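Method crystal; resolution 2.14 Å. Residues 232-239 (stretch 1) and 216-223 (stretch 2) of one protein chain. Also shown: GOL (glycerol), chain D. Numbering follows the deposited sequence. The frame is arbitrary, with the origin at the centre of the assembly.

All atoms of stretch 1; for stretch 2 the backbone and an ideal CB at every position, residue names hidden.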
# COMPACT_ATOMS: atom_id res chain seq x y z
N GLN B 232 -6.63 -13.43 7.09
CA GLN B 232 -6.41 -13.91 8.47
C GLN B 232 -5.05 -14.57 8.65
O GLN B 232 -4.94 -15.73 9.03
CB GLN B 232 -7.53 -14.88 8.87
CG GLN B 232 -8.48 -15.28 7.73
CD GLN B 232 -9.49 -16.33 8.15
OE1 GLN B 232 -10.29 -16.13 9.08
NE2 GLN B 232 -9.47 -17.47 7.47
N MSE B 233 -4.00 -13.78 8.41
CA MSE B 233 -2.63 -14.24 8.50
C MSE B 233 -1.98 -14.22 9.88
O MSE B 233 -1.97 -13.19 10.57
CB MSE B 233 -1.79 -13.40 7.53
CG MSE B 233 -0.39 -13.88 7.28
SE MSE B 233 0.47 -12.42 6.35
CE MSE B 233 -0.30 -12.75 4.61
N THR B 234 -1.45 -15.37 10.29
CA THR B 234 -0.74 -15.48 11.56
C THR B 234 0.53 -14.70 11.28
O THR B 234 1.17 -14.90 10.23
CB THR B 234 -0.40 -16.96 11.89
OG1 THR B 234 -1.61 -17.67 12.17
CG2 THR B 234 0.53 -17.05 13.09
N THR B 235 0.91 -13.82 12.19
CA THR B 235 2.08 -12.97 11.98
C THR B 235 2.73 -12.54 13.28
O THR B 235 2.24 -12.84 14.36
CB THR B 235 1.66 -11.71 11.18
OG1 THR B 235 2.82 -10.98 10.77
CG2 THR B 235 0.79 -10.81 12.05
N ILE B 236 3.83 -11.81 13.17
CA ILE B 236 4.56 -11.31 14.32
C ILE B 236 4.47 -9.79 14.36
O ILE B 236 4.91 -9.11 13.44
CB ILE B 236 6.04 -11.71 14.25
CG1 ILE B 236 6.16 -13.23 14.38
CG2 ILE B 236 6.83 -11.02 15.34
CD1 ILE B 236 7.50 -13.74 14.02
N SER B 237 3.87 -9.27 15.43
CA SER B 237 3.72 -7.83 15.57
C SER B 237 4.96 -7.15 16.11
O SER B 237 5.68 -7.70 16.95
CB SER B 237 2.55 -7.49 16.49
OG SER B 237 2.58 -6.12 16.85
N GLN B 238 5.21 -5.94 15.63
CA GLN B 238 6.33 -5.14 16.07
C GLN B 238 5.77 -3.99 16.89
O GLN B 238 6.51 -3.12 17.35
CB GLN B 238 7.08 -4.58 14.87
CG GLN B 238 7.65 -5.62 13.94
CD GLN B 238 8.89 -5.11 13.23
OE1 GLN B 238 9.87 -4.74 13.87
NE2 GLN B 238 8.84 -5.07 11.91
N ASP B 239 4.45 -4.00 17.05
CA ASP B 239 3.74 -2.98 17.80
C ASP B 239 4.05 -1.59 17.25
O ASP B 239 4.74 -0.80 17.88
CB ASP B 239 4.13 -3.03 19.28
CG ASP B 239 3.09 -2.39 20.17
OD1 ASP B 239 2.53 -1.34 19.78
OD2 ASP B 239 2.83 -2.94 21.26
N UNK B 216 1.34 -24.53 6.73
CA UNK B 216 1.14 -23.38 7.60
C UNK B 216 2.05 -22.24 7.14
O UNK B 216 3.15 -22.47 6.63
CB UNK B 216 1.42 -23.74 9.06
N UNK B 217 1.58 -21.01 7.31
CA UNK B 217 2.34 -19.85 6.89
C UNK B 217 2.31 -18.79 7.98
O UNK B 217 1.27 -18.55 8.59
CB UNK B 217 1.79 -19.29 5.58
N UNK B 218 3.45 -18.15 8.21
CA UNK B 218 3.58 -17.07 9.19
C UNK B 218 4.21 -15.85 8.52
O UNK B 218 5.20 -15.98 7.78
CB UNK B 218 4.42 -17.52 10.39
N UNK B 219 3.66 -14.67 8.78
CA UNK B 219 4.20 -13.46 8.21
C UNK B 219 4.95 -12.68 9.27
O UNK B 219 5.34 -13.24 10.29
CB UNK B 219 3.09 -12.61 7.59
N UNK B 220 5.17 -11.39 9.03
CA UNK B 220 5.86 -10.55 9.98
C UNK B 220 5.47 -9.09 9.73
O UNK B 220 5.39 -8.66 8.58
CB UNK B 220 7.37 -10.74 9.88
N UNK B 221 5.19 -8.38 10.83
CA UNK B 221 4.79 -6.96 10.87
C UNK B 221 3.39 -6.69 11.42
O UNK B 221 3.16 -5.65 12.05
CB UNK B 221 4.87 -6.38 9.46
N UNK B 222 2.46 -7.61 11.17
CA UNK B 222 1.06 -7.47 11.58
C UNK B 222 0.54 -6.19 10.92
O UNK B 222 0.03 -5.29 11.60
CB UNK B 222 0.91 -7.42 13.10
N UNK B 223 0.69 -6.12 9.61
CA UNK B 223 0.25 -4.97 8.84
C UNK B 223 -1.18 -5.20 8.38
O UNK B 223 -1.74 -6.27 8.62
CB UNK B 223 1.17 -4.72 7.65
C1 GOL D . 11.12 -4.90 8.89
O1 GOL D . 11.11 -4.16 9.91
C2 GOL D . 9.82 -4.91 8.31
O2 GOL D . 9.71 -6.16 8.59
C3 GOL D . 9.46 -4.79 6.82
O3 GOL D . 8.31 -4.81 6.32

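Positions 216 and 217 have extended backbone angles, and no atom of stretch 1 lies within 5.5 Å of either ideal CB. Stretch 1 therefore imposes little choice; the strand conformation alone would favour beta-branched or aromatic residues, though many others, serine among them, are tolerated. The deposited residues are Ser-216, whose hydroxyl is hydrogen-bonded elsewhere in the structure, and Val-217.

Position 218 is also extended. Its CB points sideways, 4.2 Å from the O of Thr-234 and 5.4 Å from the CA of Thr-235. A modest aliphatic side chain, or threonine, would suit the space beside this backbone. The residue is Val-218; its CG1 packs 4.2 Å from Thr-235 CA, while its CA approaches Thr-234 O at 3.4 Å in a CA-H...O contact.

At position 219, phi/psi of -105/-160° does not by itself demand glycine, but an ideal CB would lie 2.9 Å from the SE of Met-233, a clash. Only a residue without a CB fits the backbone as it stands. Gly-219 meets this requirement, and its N donates to Thr-234 O at 2.9 Å with a nearly straight angle of 165°.

The CA-to-CB bond at position 220 points away from stretch 1, yet Ile-236 and the aliphatic part of Gln-238 offer an apolar surface that a long side chain could reach by turning back. An aromatic ring or a large aliphatic group would serve. Tyr-220 does so with chi1 at -152° (t): its ring lays one face against Ile-236, with Ile-236 CB 3.8 Å from the centroid and 15° off the normal, while Gln-238 CG sits at the ring edge. Its OH donates to a water that in turn donates to Gln-238 OE1, at 3.0 Å in each case.

Position 221 has a positive phi of 116°, for which glycine would be the easiest choice. Its CB points away, but Gln-238 NE2 lies 4.8 Å from it and offers a donor, so a short acceptor such as Asp or Asn is attractive. Asp-221 accepts from Gln-238 NE2 through OD1 at 2.8 Å, and its OD2 accepts from glycerol O3 at 2.6 Å. Its backbone N donates to Ile-236 O at 2.7 Å.

Position 222, at 58/55°, is left-handed, favouring Gly, Asn or Asp. Its CB lies sideways, 3.5 Å from Thr-235 CG2 and 3.8 Å from Ser-237 CA. Asp-222 accepts through OD2 from a water 2.5 Å away, which also hydrogen-bonds Ser-237 OG at 2.5 Å.

Position 223 is beyond reach and unconstrained by stretch 1; it is Ser-223.

Stretch 2, residues 216-223: SVVGYDDS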
# COMPACT_ATOMS: atom_id res chain seq x y z
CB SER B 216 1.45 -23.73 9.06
OG SER B 216 0.41 -24.50 9.64
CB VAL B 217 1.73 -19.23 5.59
CG1 VAL B 217 2.59 -18.04 5.12
CG2 VAL B 217 1.63 -20.29 4.51
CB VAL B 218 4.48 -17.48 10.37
CG1 VAL B 218 4.61 -16.31 11.33
CG2 VAL B 218 3.91 -18.68 11.09
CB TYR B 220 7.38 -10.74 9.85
CG TYR B 220 8.17 -10.49 11.11
CD1 TYR B 220 8.79 -11.54 11.80
CD2 TYR B 220 8.31 -9.20 11.62
CE1 TYR B 220 9.53 -11.30 12.97
CE2 TYR B 220 9.04 -8.96 12.78
CZ TYR B 220 9.64 -10.01 13.45
OH TYR B 220 10.34 -9.78 14.61
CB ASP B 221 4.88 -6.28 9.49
CG ASP B 221 6.31 -6.09 9.02
OD1 ASP B 221 7.25 -6.18 9.84
OD2 ASP B 221 6.50 -5.82 7.82
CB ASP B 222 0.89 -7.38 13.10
CG ASP B 222 -0.57 -7.51 13.55
OD1 ASP B 222 -1.36 -8.17 12.84
OD2 ASP B 222 -0.94 -6.97 14.62
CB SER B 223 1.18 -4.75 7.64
OG SER B 223 1.05 -5.78 6.69
O HOH W 1 11.14 -6.99 15.31
O HOH W 2 0.31 -5.35 16.05
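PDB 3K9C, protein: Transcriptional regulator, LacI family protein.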